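Local coordinates for protein basic helix-loop-helix, putative, expressed (Oryza sativa subsp. japonica, PDB 5LW0) that binds ADP-ribose through its macrodomain and is probably involved in DNA interstrand crosslink repair, at residues S34-A46 with L215-V227. Numbering follows the deposited sequence. Where two conformers were deposited one is given.
Sequences SSRTLAFPSISTA and LHEAYTSLFENFV. With AR6 ([(2R,3S,4R,5R)-5-(6-aminopurin-9-yl)-3,4-dihydroxy-oxolan-2-yl]methyl [hydroxy-[[(2R,3S,4R,5S)-3,4,5-trihydroxyoxolan-2-yl]methoxy]phosphoryl] hydrogen phosphate), chain C; PO4 (phosphate ion), chain E; PO4 (phosphate ion), chain D.
Leu38 and Phe226 meet by a CH-pi contact: Leu38 CB sits 3.5 Å from the centroid of the Phe226 ring, only 3° off the ring normal. With its CG anti to the backbone N (chi1 168°), Phe226 extends from the helix to the beginning of strand 37-40, its CZ 3.4 Å from Arg36 O just ahead of the strand, at the ring edge. Leu38 CD2, in turn, points into the helix surface, touching Leu222 CG and lying at the edge of the Phe223 ring, 3.7 Å from its CD1. Replacing Phe226 with an alanine would probably leave Leu38 CB without its aromatic floor and open a gap between the start of strand 37-40 and the helix.

Aromatic packing continues toward the ligand. Phe223 turns its edge to one face of Phe40 in a T-shaped pair, planes at 75°, while Tyr219 meets Phe40 obliquely, its CE1 3.6 Å from Phe40 CE2. Beyond this cluster, Leu215 CD1 closes against the backbone O and CG2 of Ile43.

The polar link is concentrated at the phenol. Tyr219 OH accepts a hydrogen bond from Ile43 N (2.9 Å) and shares a water with Ser42 OG and Ile43 O, so the loop is held both directly and through solvent. Within the type II turn from Ser42 to Thr45, the two end hydroxyls are hydrogen-bonded to each other. On the ligand side, Ser44 N and Ala46 N donate to O2B (2.7 Å) and O1B, both on the phosphate next to the terminal ribose.

Helix 208-230 thus packs on the central sheet of the macrodomain through an apolar seam, and its tyrosine fastens the loop whose amides of Ser44 and Ala46 grip one phosphate of ADP-ribose, consistent with a second-shell role in shaping the pocket.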
ATOM      1  N   SER A  34     -15.353   3.677  -5.782  1.00 18.84           N
ATOM      2  CA  SER A  34     -14.151   4.370  -5.293  0.50 18.58           C
ATOM      3  C   SER A  34     -13.995   4.230  -3.807  1.00 18.49           C
ATOM      4  O   SER A  34     -12.893   4.119  -3.307  1.00 18.91           O
ATOM      5  CB  SER A  34     -14.183   5.860  -5.656  0.50 20.99           C
ATOM      6  OG  SER A  34     -15.106   6.546  -4.854  0.50 18.93           O
ATOM      7  N   SER A  35     -15.119   4.114  -3.101  1.00 18.78           N
ATOM      8  CA  SER A  35     -15.094   3.955  -1.654  0.70 19.73           C
ATOM      9  C   SER A  35     -14.685   2.548  -1.252  1.00 20.17           C
ATOM     10  O   SER A  35     -14.364   2.312  -0.086  1.00 25.54           O
ATOM     11  CB  SER A  35     -16.466   4.329  -1.019  0.70 18.61           C
ATOM     12  OG  SER A  35     -17.389   3.287  -1.164  0.70 18.31           O
ATOM     13  N   ARG A  36     -14.704   1.606  -2.218  1.00 16.82           N
ATOM     14  CA  ARG A  36     -14.366   0.255  -1.954  1.00 16.27           C
ATOM     15  C   ARG A  36     -13.130  -0.195  -2.735  1.00 15.65           C
ATOM     16  O   ARG A  36     -12.938  -1.341  -2.945  1.00 15.36           O
ATOM     17  CB  ARG A  36     -15.566  -0.657  -2.304  1.00 19.49           C
ATOM     18  CG  ARG A  36     -16.770  -0.451  -1.368  1.00 23.07           C
ATOM     19  CD  ARG A  36     -17.995  -1.235  -1.774  1.00 24.31           C
ATOM     20  NE  ARG A  36     -18.585  -0.779  -3.030  1.00 26.88           N
ATOM     21  CZ  ARG A  36     -18.535  -1.411  -4.193  1.00 27.90           C
ATOM     22  NH1 ARG A  36     -17.892  -2.558  -4.331  1.00 29.61           N
ATOM     23  NH2 ARG A  36     -19.122  -0.863  -5.264  1.00 36.25           N
ATOM     24  N   THR A  37     -12.266   0.775  -3.054  1.00 14.10           N
ATOM     25  CA  THR A  37     -11.062   0.541  -3.766  1.00 13.93           C
ATOM     26  C   THR A  37      -9.864   1.011  -2.944  1.00 14.85           C
ATOM     27  O   THR A  37      -9.847   2.130  -2.439  1.00 15.87           O
ATOM     28  CB  THR A  37     -11.020   1.279  -5.131  1.00 15.77           C
ATOM     29  OG1 THR A  37     -12.144   0.916  -5.955  1.00 15.54           O
ATOM     30  CG2 THR A  37      -9.735   0.911  -5.897  1.00 15.80           C
ATOM     31  N   LEU A  38      -8.889   0.119  -2.835  1.00 12.84           N
ATOM     32  CA  LEU A  38      -7.605   0.411  -2.218  1.00 12.02           C
ATOM     33  C   LEU A  38      -6.520   0.412  -3.282  1.00 12.08           C
ATOM     34  O   LEU A  38      -6.400  -0.562  -4.010  1.00 13.55           O
ATOM     35  CB  LEU A  38      -7.231  -0.719  -1.202  1.00 11.95           C
ATOM     36  CG  LEU A  38      -5.813  -0.643  -0.635  1.00 11.97           C
ATOM     37  CD1 LEU A  38      -5.669   0.567   0.257  1.00 13.25           C
ATOM     38  CD2 LEU A  38      -5.503  -1.921   0.133  1.00 12.96           C
ATOM     39  N   ALA A  39      -5.787   1.485  -3.379  1.00 11.76           N
ATOM     40  CA  ALA A  39      -4.545   1.506  -4.183  1.00 13.11           C
ATOM     41  C   ALA A  39      -3.384   1.335  -3.225  1.00 12.52           C
ATOM     42  O   ALA A  39      -3.295   2.044  -2.187  1.00 12.16           O
ATOM     43  CB  ALA A  39      -4.417   2.790  -4.946  1.00 13.66           C
ATOM     44  N   PHE A  40      -2.457   0.500  -3.579  1.00 12.90           N
ATOM     45  CA  PHE A  40      -1.301   0.282  -2.767  1.00 11.99           C
ATOM     46  C   PHE A  40      -0.065   0.150  -3.622  1.00 13.06           C
ATOM     47  O   PHE A  40      -0.108  -0.415  -4.737  1.00 13.48           O
ATOM     48  CB  PHE A  40      -1.455  -0.971  -1.848  1.00 11.28           C
ATOM     49  CG  PHE A  40      -1.595  -2.235  -2.574  1.00 11.87           C
ATOM     50  CD1 PHE A  40      -2.800  -2.592  -3.103  1.00 12.28           C
ATOM     51  CD2 PHE A  40      -0.512  -3.157  -2.660  1.00 12.77           C
ATOM     52  CE1 PHE A  40      -2.949  -3.820  -3.767  1.00 13.61           C
ATOM     53  CE2 PHE A  40      -0.648  -4.385  -3.290  1.00 13.31           C
ATOM     54  CZ  PHE A  40      -1.880  -4.732  -3.830  1.00 13.54           C
ATOM     55  N   PRO A  41       1.092   0.579  -3.086  1.00 13.26           N
ATOM     56  CA  PRO A  41       2.355   0.335  -3.745  1.00 14.74           C
ATOM     57  C   PRO A  41       2.986  -0.972  -3.269  1.00 13.99           C
ATOM     58  O   PRO A  41       2.525  -1.562  -2.268  1.00 15.21           O
ATOM     59  CB  PRO A  41       3.191   1.491  -3.237  1.00 16.62           C
ATOM     60  CG  PRO A  41       2.759   1.620  -1.831  1.00 15.85           C
ATOM     61  CD  PRO A  41       1.275   1.250  -1.807  1.00 14.61           C
ATOM     62  N   SER A  42       4.065  -1.386  -3.928  1.00 12.92           N
ATOM     63  CA  SER A  42       4.767  -2.581  -3.539  1.00 14.51           C
ATOM     64  C   SER A  42       5.591  -2.308  -2.278  1.00 16.32           C
ATOM     65  O   SER A  42       6.614  -1.636  -2.312  1.00 19.99           O
ATOM     66  CB  SER A  42       5.644  -3.035  -4.646  1.00 14.84           C
ATOM     67  OG  SER A  42       6.425  -4.172  -4.279  1.00 14.53           O
ATOM     68  N   ILE A  43       5.135  -2.811  -1.182  1.00 13.39           N
ATOM     69  CA  ILE A  43       5.822  -2.606   0.088  1.00 14.34           C
ATOM     70  C   ILE A  43       7.161  -3.296   0.159  1.00 13.37           C
ATOM     71  O   ILE A  43       7.303  -4.425  -0.303  1.00 13.98           O
ATOM     72  CB  ILE A  43       4.938  -3.196   1.242  1.00 14.96           C
ATOM     73  CG1 ILE A  43       3.522  -2.589   1.238  1.00 16.42           C
ATOM     74  CG2 ILE A  43       5.609  -3.021   2.600  1.00 17.10           C
ATOM     75  CD1 ILE A  43       3.470  -1.067   1.326  1.00 17.43           C
ATOM     76  N   SER A  44       8.164  -2.542   0.615  1.00 16.35           N
ATOM     77  CA  SER A  44       9.538  -3.066   0.944  1.00 14.82           C
ATOM     78  C   SER A  44      10.459  -3.232  -0.273  1.00 16.91           C
ATOM     79  O   SER A  44      11.598  -3.563  -0.091  1.00 16.82           O
ATOM     80  CB  SER A  44       9.487  -4.407   1.732  1.00 16.61           C
ATOM     81  OG  SER A  44       8.990  -4.220   3.034  1.00 17.42           O
ATOM     82  N   THR A  45       9.972  -3.017  -1.501  1.00 15.72           N
ATOM     83  CA  THR A  45      10.818  -3.360  -2.657  1.00 16.90           C
ATOM     84  C   THR A  45      11.674  -2.253  -3.246  1.00 19.92           C
ATOM     85  O   THR A  45      12.285  -2.475  -4.250  1.00 22.63           O
ATOM     86  CB  THR A  45      10.023  -4.004  -3.789  1.00 17.73           C
ATOM     87  OG1 THR A  45       8.972  -3.154  -4.189  1.00 17.36           O
ATOM     88  CG2 THR A  45       9.444  -5.294  -3.357  1.00 17.26           C
ATOM     89  N   ALA A  46      11.693  -1.071  -2.669  1.00 19.56           N
ATOM     90  CA  ALA A  46      12.643  -0.037  -3.186  1.00 22.20           C
ATOM     91  C   ALA A  46      13.655   0.311  -2.097  1.00 21.32           C
ATOM     92  O   ALA A  46      14.614  -0.398  -1.955  1.00 22.89           O
ATOM     93  CB  ALA A  46      11.932   1.176  -3.715  1.00 22.53           C
ATOM     94  N   LEU A 215       6.444  -9.760   5.429  1.00 15.17           N
ATOM     95  CA  LEU A 215       5.796  -9.071   4.284  1.00 14.95           C
ATOM     96  C   LEU A 215       4.378  -9.616   4.085  1.00 15.66           C
ATOM     97  O   LEU A 215       3.453  -8.832   3.833  1.00 15.99           O
ATOM     98  CB  LEU A 215       6.630  -9.218   3.026  1.00 15.08           C
ATOM     99  CG  LEU A 215       6.114  -8.417   1.808  1.00 14.67           C
ATOM    100  CD1 LEU A 215       6.168  -6.972   2.063  1.00 14.12           C
ATOM    101  CD2 LEU A 215       6.896  -8.774   0.579  1.00 16.27           C
ATOM    102  N   HIS A 216       4.179 -10.942   4.213  1.00 15.41           N
ATOM    103  CA  HIS A 216       2.817 -11.548   4.209  1.00 16.49           C
ATOM    104  C   HIS A 216       1.960 -10.841   5.241  1.00 15.21           C
ATOM    105  O   HIS A 216       0.827 -10.443   4.965  1.00 16.92           O
ATOM    106  CB  HIS A 216       2.862 -13.050   4.554  1.00 19.34           C
ATOM    107  CG  HIS A 216       2.943 -13.959   3.373  1.00 24.06           C
ATOM    108  ND1 HIS A 216       1.863 -14.197   2.560  1.00 27.11           N
ATOM    109  CD2 HIS A 216       3.949 -14.789   2.929  1.00 25.11           C
ATOM    110  CE1 HIS A 216       2.217 -15.059   1.605  1.00 31.61           C
ATOM    111  NE2 HIS A 216       3.478 -15.424   1.805  1.00 27.76           N
ATOM    112  N   GLU A 217       2.478 -10.748   6.472  1.00 13.77           N
ATOM    113  CA  GLU A 217       1.741 -10.088   7.571  1.00 13.50           C
ATOM    114  C   GLU A 217       1.405  -8.619   7.264  1.00 13.25           C
ATOM    115  O   GLU A 217       0.318  -8.181   7.600  1.00 13.70           O
ATOM    116  CB  GLU A 217       2.544 -10.182   8.905  1.00 15.86           C
ATOM    117  CG  GLU A 217       2.580 -11.567   9.489  1.00 19.25           C
ATOM    118  CD  GLU A 217       3.519 -11.676  10.717  1.00 25.50           C
ATOM    119  OE1 GLU A 217       4.540 -10.965  10.770  1.00 30.87           O
ATOM    120  OE2 GLU A 217       3.272 -12.540  11.577  1.00 32.59           O
ATOM    121  N   ALA A 218       2.336  -7.891   6.666  1.00 12.86           N
ATOM    122  CA  ALA A 218       2.113  -6.477   6.295  1.00 12.57           C
ATOM    123  C   ALA A 218       0.961  -6.374   5.325  1.00 12.64           C
ATOM    124  O   ALA A 218       0.038  -5.563   5.508  1.00 12.54           O
ATOM    125  CB  ALA A 218       3.366  -5.858   5.674  1.00 13.84           C
ATOM    126  N   TYR A 219       0.957  -7.217   4.306  1.00 12.18           N
ATOM    127  CA  TYR A 219      -0.151  -7.142   3.316  1.00 12.92           C
ATOM    128  C   TYR A 219      -1.481  -7.564   3.926  1.00 13.10           C
ATOM    129  O   TYR A 219      -2.526  -6.866   3.725  1.00 12.07           O
ATOM    130  CB  TYR A 219       0.121  -7.976   2.087  1.00 13.73           C
ATOM    131  CG  TYR A 219       0.997  -7.285   1.092  1.00 12.87           C
ATOM    132  CD1 TYR A 219       0.569  -6.124   0.445  1.00 14.83           C
ATOM    133  CD2 TYR A 219       2.281  -7.710   0.841  1.00 13.41           C
ATOM    134  CE1 TYR A 219       1.370  -5.471  -0.464  1.00 13.81           C
ATOM    135  CE2 TYR A 219       3.115  -7.037  -0.046  1.00 14.16           C
ATOM    136  CZ  TYR A 219       2.662  -5.917  -0.730  1.00 14.28           C
ATOM    137  OH  TYR A 219       3.448  -5.173  -1.552  1.00 15.03           O
ATOM    138  N   THR A 220      -1.463  -8.611   4.735  1.00 13.19           N
ATOM    139  CA  THR A 220      -2.757  -9.051   5.370  1.00 14.87           C
ATOM    140  C   THR A 220      -3.273  -7.993   6.305  1.00 13.73           C
ATOM    141  O   THR A 220      -4.467  -7.672   6.276  1.00 15.12           O
ATOM    142  CB  THR A 220      -2.580 -10.389   6.029  1.00 19.10           C
ATOM    143  OG1 THR A 220      -2.280 -11.324   4.980  1.00 19.99           O
ATOM    144  CG2 THR A 220      -3.899 -10.831   6.724  1.00 21.05           C
ATOM    145  N   SER A 221      -2.369  -7.308   7.017  1.00 12.33           N
ATOM    146  CA  SER A 221      -2.744  -6.281   7.933  0.70 13.28           C
ATOM    147  C   SER A 221      -3.372  -5.078   7.165  1.00 12.34           C
ATOM    148  O   SER A 221      -4.411  -4.503   7.572  1.00 12.23           O
ATOM    149  CB  SER A 221      -1.518  -5.808   8.752  0.70 14.58           C
ATOM    150  OG  SER A 221      -1.893  -4.740   9.608  0.70 14.96           O
ATOM    151  N   LEU A 222      -2.711  -4.682   6.097  1.00 11.76           N
ATOM    152  CA  LEU A 222      -3.188  -3.660   5.186  1.00 11.02           C
ATOM    153  C   LEU A 222      -4.606  -3.973   4.697  1.00 12.03           C
ATOM    154  O   LEU A 222      -5.506  -3.136   4.812  1.00 12.19           O
ATOM    155  CB  LEU A 222      -2.272  -3.514   4.021  1.00 11.30           C
ATOM    156  CG  LEU A 222      -2.733  -2.664   2.858  1.00 11.07           C
ATOM    157  CD1 LEU A 222      -3.064  -1.233   3.297  1.00 10.96           C
ATOM    158  CD2 LEU A 222      -1.726  -2.718   1.743  1.00 12.01           C
ATOM    159  N   PHE A 223      -4.786  -5.160   4.161  1.00 13.28           N
ATOM    160  CA  PHE A 223      -6.047  -5.516   3.557  1.00 12.21           C
ATOM    161  C   PHE A 223      -7.124  -5.639   4.574  1.00 13.73           C
ATOM    162  O   PHE A 223      -8.261  -5.216   4.337  1.00 13.70           O
ATOM    163  CB  PHE A 223      -5.928  -6.771   2.730  1.00 12.16           C
ATOM    164  CG  PHE A 223      -4.977  -6.666   1.524  1.00 11.23           C
ATOM    165  CD1 PHE A 223      -4.695  -5.484   0.881  1.00 11.78           C
ATOM    166  CD2 PHE A 223      -4.322  -7.806   1.085  1.00 13.22           C
ATOM    167  CE1 PHE A 223      -3.871  -5.442  -0.190  1.00 12.12           C
ATOM    168  CE2 PHE A 223      -3.476  -7.751   0.018  1.00 13.64           C
ATOM    169  CZ  PHE A 223      -3.212  -6.583  -0.587  1.00 12.93           C
ATOM    170  N   GLU A 224      -6.789  -6.131   5.755  1.00 14.14           N
ATOM    171  CA  GLU A 224      -7.778  -6.218   6.864  0.50 14.43           C
ATOM    172  C   GLU A 224      -8.186  -4.831   7.377  1.00 14.75           C
ATOM    173  O   GLU A 224      -9.386  -4.575   7.653  1.00 14.12           O
ATOM    174  CB  GLU A 224      -7.268  -7.086   8.008  0.50 16.39           C
ATOM    175  CG  GLU A 224      -7.275  -8.557   7.717  0.50 17.54           C
ATOM    176  CD  GLU A 224      -8.661  -9.187   7.858  0.50 17.09           C
ATOM    177  OE1 GLU A 224      -9.523  -8.631   8.570  0.50 21.76           O
ATOM    178  OE2 GLU A 224      -8.820 -10.263   7.305  0.50 22.28           O
ATOM    179  N   ASN A 225      -7.235  -3.921   7.498  1.00 13.50           N
ATOM    180  CA  ASN A 225      -7.577  -2.524   7.824  1.00 14.08           C
ATOM    181  C   ASN A 225      -8.454  -1.898   6.781  1.00 13.50           C
ATOM    182  O   ASN A 225      -9.342  -1.153   7.100  1.00 14.91           O
ATOM    183  CB  ASN A 225      -6.295  -1.721   8.049  1.00 13.86           C
ATOM    184  CG  ASN A 225      -5.909  -1.675   9.500  1.00 18.72           C
ATOM    185  OD1 ASN A 225      -6.732  -1.300  10.358  1.00 18.35           O
ATOM    186  ND2 ASN A 225      -4.611  -1.819   9.773  1.00 21.85           N
ATOM    187  N   PHE A 226      -8.195  -2.188   5.519  1.00 12.20           N
ATOM    188  CA  PHE A 226      -8.993  -1.624   4.449  1.00 12.51           C
ATOM    189  C   PHE A 226     -10.433  -2.163   4.522  1.00 13.38           C
ATOM    190  O   PHE A 226     -11.354  -1.435   4.479  1.00 14.64           O
ATOM    191  CB  PHE A 226      -8.330  -1.945   3.113  1.00 13.10           C
ATOM    192  CG  PHE A 226      -9.194  -1.678   1.913  1.00 14.50           C
ATOM    193  CD1 PHE A 226      -9.733  -0.449   1.657  1.00 15.73           C
ATOM    194  CD2 PHE A 226      -9.491  -2.725   1.078  1.00 16.40           C
ATOM    195  CE1 PHE A 226     -10.545  -0.267   0.491  1.00 17.61           C
ATOM    196  CE2 PHE A 226     -10.211  -2.530  -0.082  1.00 19.76           C
ATOM    197  CZ  PHE A 226     -10.811  -1.341  -0.307  1.00 16.70           C
ATOM    198  N   VAL A 227     -10.562  -3.444   4.680  1.00 13.22           N
ATOM    199  CA  VAL A 227     -11.910  -4.040   4.814  1.00 14.04           C
ATOM    200  C   VAL A 227     -12.642  -3.485   5.998  1.00 16.34           C
ATOM    201  O   VAL A 227     -13.836  -3.210   5.902  1.00 18.00           O
ATOM    202  CB  VAL A 227     -11.866  -5.536   4.841  1.00 16.65           C
ATOM    203  CG1 VAL A 227     -13.202  -6.097   5.145  1.00 22.85           C
ATOM    204  CG2 VAL A 227     -11.387  -6.038   3.502  1.00 15.34           C
TER
HETATM  205  N1  AR6 C 301       3.350   6.463  -6.581  1.00 16.95           N
HETATM  206  C2  AR6 C 301       3.339   5.122  -6.727  1.00 18.03           C
HETATM  207  N3  AR6 C 301       4.348   4.334  -6.407  1.00 18.91           N
HETATM  208  C4  AR6 C 301       5.501   4.860  -5.890  1.00 21.42           C
HETATM  209  C5  AR6 C 301       5.610   6.269  -5.661  1.00 22.40           C
HETATM  210  C6  AR6 C 301       4.446   7.090  -6.033  1.00 18.89           C
HETATM  211  N6  AR6 C 301       4.417   8.389  -5.860  1.00 19.77           N
HETATM  212  N7  AR6 C 301       6.895   6.502  -5.116  1.00 22.08           N
HETATM  213  C8  AR6 C 301       7.477   5.289  -4.980  1.00 20.80           C
HETATM  214  N9  AR6 C 301       6.640   4.287  -5.436  1.00 21.22           N
HETATM  215  PA  AR6 C 301       9.410   2.754  -1.091  1.00 20.24           P
HETATM  216  PB  AR6 C 301       9.865   0.615   0.932  1.00 19.39           P
HETATM  217  C1' AR6 C 301       6.823   2.852  -5.376  1.00 20.94           C
HETATM  218  O1A AR6 C 301      10.944   2.884  -1.204  1.00 22.58           O
HETATM  219  O1B AR6 C 301      10.829  -0.144   0.054  1.00 17.94           O
HETATM  220  C1D AR6 C 301      10.236   5.341   2.727  1.00 39.55           C
HETATM  221  O1D AR6 C 301      10.730   6.617   2.382  1.00 39.06           O
HETATM  222  C2' AR6 C 301       8.226   2.302  -5.602  1.00 19.81           C
HETATM  223  O2' AR6 C 301       8.628   2.324  -7.006  1.00 21.13           O
HETATM  224  O2A AR6 C 301       8.577   3.972  -0.964  1.00 20.34           O
HETATM  225  O2B AR6 C 301       8.841  -0.130   1.736  1.00 18.03           O
HETATM  226  C2D AR6 C 301       9.960   5.297   4.260  1.00 39.83           C
HETATM  227  O2D AR6 C 301      10.455   6.525   4.932  1.00 34.94           O
HETATM  228  C3' AR6 C 301       8.099   0.934  -4.977  1.00 22.37           C
HETATM  229  O3' AR6 C 301       7.553  -0.039  -5.908  1.00 21.52           O
HETATM  230  O3A AR6 C 301       9.031   1.751   0.135  1.00 19.65           O
HETATM  231  C3D AR6 C 301      10.656   4.058   4.749  1.00 33.63           C
HETATM  232  O3D AR6 C 301      11.828   4.523   5.480  1.00 46.89           O
HETATM  233  C4' AR6 C 301       7.109   1.156  -3.818  1.00 20.37           C
HETATM  234  O4' AR6 C 301       6.534   2.428  -4.013  1.00 21.19           O
HETATM  235  C4D AR6 C 301      11.067   3.287   3.472  1.00 30.38           C
HETATM  236  O4D AR6 C 301      11.132   4.233   2.379  1.00 29.21           O
HETATM  237  C5' AR6 C 301       7.748   1.113  -2.453  1.00 22.56           C
HETATM  238  O5' AR6 C 301       8.963   1.886  -2.409  1.00 21.21           O
HETATM  239  C5D AR6 C 301      10.082   2.213   3.021  1.00 22.87           C
HETATM  240  O5D AR6 C 301      10.750   1.494   1.959  1.00 20.97           O
HETATM  241  P   PO4 E 303       4.228 -17.719  -0.553  1.00 49.76           P
HETATM  242  O1  PO4 E 303       5.091 -18.116  -1.754  1.00 50.92           O
HETATM  243  O2  PO4 E 303       3.456 -18.921  -0.011  1.00 47.05           O
HETATM  244  O3  PO4 E 303       5.124 -17.198   0.582  1.00 42.20           O
HETATM  245  O4  PO4 E 303       3.202 -16.650  -1.016  1.00 44.64           O
HETATM  246  P   PO4 D 302      -3.116 -14.927   4.663  1.00 39.99           P
HETATM  247  O1  PO4 D 302      -2.538 -14.576   3.227  1.00 33.12           O
HETATM  248  O2  PO4 D 302      -2.657 -13.866   5.658  1.00 38.69           O
HETATM  249  O3  PO4 D 302      -2.680 -16.393   5.054  1.00 41.08           O
HETATM  250  O4  PO4 D 302      -4.647 -14.893   4.607  1.00 45.91           O
HETATM  251  O   HOH W   1       5.847  -5.984  -2.121  1.00 13.26           O